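Local atomic coordinates of magnesium and cobalt efflux protein (Bordetella parapertussis, PDB entry 3JTF), a protein that probably takes part in magnesium and cobalt ion transport and binds AMP through its pair of CBS domains. Residues R5-I10 with V79-V84. Sequence-based numbering, arbitrary orientation.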
# COMPACT_ATOMS: atom_id res chain seq x y z
N ARG B 5 -24.08 -3.58 -5.74
CA ARG B 5 -23.02 -3.80 -6.74
C ARG B 5 -22.21 -5.07 -6.47
O ARG B 5 -22.15 -5.53 -5.31
CB ARG B 5 -22.03 -2.65 -6.77
CG ARG B 5 -22.66 -1.32 -6.96
CD ARG B 5 -21.73 -0.36 -7.60
NE ARG B 5 -22.50 0.73 -8.18
CZ ARG B 5 -22.73 0.90 -9.47
NH1 ARG B 5 -22.25 0.05 -10.39
NH2 ARG B 5 -23.45 1.95 -9.86
N THR B 6 -21.51 -5.55 -7.50
CA THR B 6 -20.60 -6.67 -7.31
C THR B 6 -19.14 -6.37 -7.71
O THR B 6 -18.81 -5.35 -8.35
CB THR B 6 -21.09 -7.92 -8.04
OG1 THR B 6 -20.86 -7.75 -9.43
CG2 THR B 6 -22.60 -8.20 -7.79
N VAL B 7 -18.28 -7.28 -7.30
CA VAL B 7 -16.86 -7.20 -7.63
C VAL B 7 -16.60 -6.96 -9.13
O VAL B 7 -15.74 -6.17 -9.49
CB VAL B 7 -16.13 -8.46 -7.13
CG1 VAL B 7 -14.80 -8.68 -7.86
CG2 VAL B 7 -15.94 -8.34 -5.65
N ALA B 8 -17.36 -7.63 -9.99
CA ALA B 8 -17.19 -7.47 -11.44
C ALA B 8 -17.25 -6.01 -11.91
O ALA B 8 -16.57 -5.66 -12.84
CB ALA B 8 -18.23 -8.32 -12.22
N ASP B 9 -18.08 -5.19 -11.27
CA ASP B 9 -18.20 -3.76 -11.62
C ASP B 9 -16.93 -2.94 -11.31
O ASP B 9 -16.74 -1.88 -11.88
CB ASP B 9 -19.34 -3.09 -10.81
CG ASP B 9 -20.71 -3.70 -11.09
OD1 ASP B 9 -20.90 -4.21 -12.21
OD2 ASP B 9 -21.59 -3.69 -10.19
N ILE B 10 -16.11 -3.38 -10.37
CA ILE B 10 -14.98 -2.53 -9.95
C ILE B 10 -13.59 -3.15 -10.13
O ILE B 10 -12.58 -2.50 -9.90
CB ILE B 10 -15.15 -2.10 -8.47
CG1 ILE B 10 -15.05 -3.31 -7.54
CG2 ILE B 10 -16.51 -1.37 -8.26
CD1 ILE B 10 -14.85 -2.94 -6.07
N VAL B 79 -6.07 -14.93 -2.11
CA VAL B 79 -7.49 -15.12 -1.85
C VAL B 79 -8.21 -14.99 -3.19
O VAL B 79 -8.08 -13.96 -3.88
CB VAL B 79 -7.99 -14.08 -0.84
CG1 VAL B 79 -9.44 -14.35 -0.45
CG2 VAL B 79 -7.08 -14.12 0.43
N PHE B 80 -8.92 -16.04 -3.59
CA PHE B 80 -9.69 -16.03 -4.81
C PHE B 80 -11.17 -15.78 -4.49
O PHE B 80 -11.73 -16.49 -3.68
CB PHE B 80 -9.57 -17.36 -5.58
CG PHE B 80 -8.17 -17.64 -6.07
CD1 PHE B 80 -7.76 -17.17 -7.30
CD2 PHE B 80 -7.29 -18.36 -5.29
CE1 PHE B 80 -6.44 -17.39 -7.77
CE2 PHE B 80 -5.97 -18.59 -5.72
CZ PHE B 80 -5.54 -18.09 -6.97
N ILE B 81 -11.76 -14.74 -5.07
CA ILE B 81 -13.15 -14.40 -4.79
C ILE B 81 -13.99 -14.37 -6.07
O ILE B 81 -13.51 -13.95 -7.15
CB ILE B 81 -13.30 -13.05 -4.02
CG1 ILE B 81 -12.96 -11.87 -4.90
CG2 ILE B 81 -12.44 -13.06 -2.69
CD1 ILE B 81 -13.31 -10.45 -4.31
N PRO B 82 -15.26 -14.77 -5.96
CA PRO B 82 -16.08 -14.70 -7.16
C PRO B 82 -16.44 -13.29 -7.60
O PRO B 82 -16.61 -12.37 -6.79
CB PRO B 82 -17.38 -15.47 -6.78
CG PRO B 82 -17.41 -15.51 -5.36
CD PRO B 82 -15.95 -15.44 -4.86
N GLU B 83 -16.65 -13.17 -8.90
CA GLU B 83 -17.13 -11.94 -9.51
C GLU B 83 -18.41 -11.45 -8.90
O GLU B 83 -18.66 -10.25 -8.91
CB GLU B 83 -17.40 -12.16 -11.01
CG GLU B 83 -16.26 -11.87 -11.87
CD GLU B 83 -16.55 -12.06 -13.35
OE1 GLU B 83 -17.71 -11.99 -13.78
OE2 GLU B 83 -15.59 -12.26 -14.09
N VAL B 84 -19.26 -12.37 -8.48
CA VAL B 84 -20.56 -12.01 -7.98
C VAL B 84 -20.54 -11.50 -6.52
O VAL B 84 -21.56 -11.10 -6.01
CB VAL B 84 -21.58 -13.18 -8.11
CG1 VAL B 84 -21.86 -13.49 -9.61
CG2 VAL B 84 -21.14 -14.45 -7.29
O HOH W 1 -21.26 -10.06 -11.01
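Val7 overlaps the end of Ile81: Val7 CG2 is 3.6 Å from Ile81 CD1. The two side chains cross obliquely. With CG1 anti to the backbone N (chi1 160°), the second methyl, CG2, lies beside the backbone N and meets Ile81. Leu90 of helix 87-96 touches both residues, and Val104 of strand 101-105 also touches Val7.

Next to this apolar pair the contact turns polar. The carbonyl of Glu83 accepts a hydrogen bond from Ala8 N, with Ala8 N to Glu83 O at 3.1 Å. The donor lies in the carbonyl plane, on a lone pair, with an N-H...O angle of 149°. Glu83 O also faces CB of Thr6 and of Val7. A water lies 2.8 Å from Thr6 OG1 and donates a weak bond to Glu83 O.

The chain is a tandem pair of CBS domains. Here the short helix 7-10, near its N-terminus, packs beside strand 80-82, an outermost strand of the four-stranded sheet. That sheet also includes strand 12-13, which follows the helix. The bound AMP is about 11 Å from the Val7 side chain.

Thr6 N donates to Asp9 OD2 at 3.3 Å, from above the carboxylate plane, and Asp9 N bonds back to Thr6 O, which ties the first turn of the short helix to the residue before it. Thr6 CG2 lies 3.6 Å from Val84 O. The extended side chain of Glu83 passes Ala8 CB, which is 4.0 Å from Glu83 OE1, while Glu83 OE2 is hydrogen-bonded to Ser112 OG, on strand 111-116 of the same sheet.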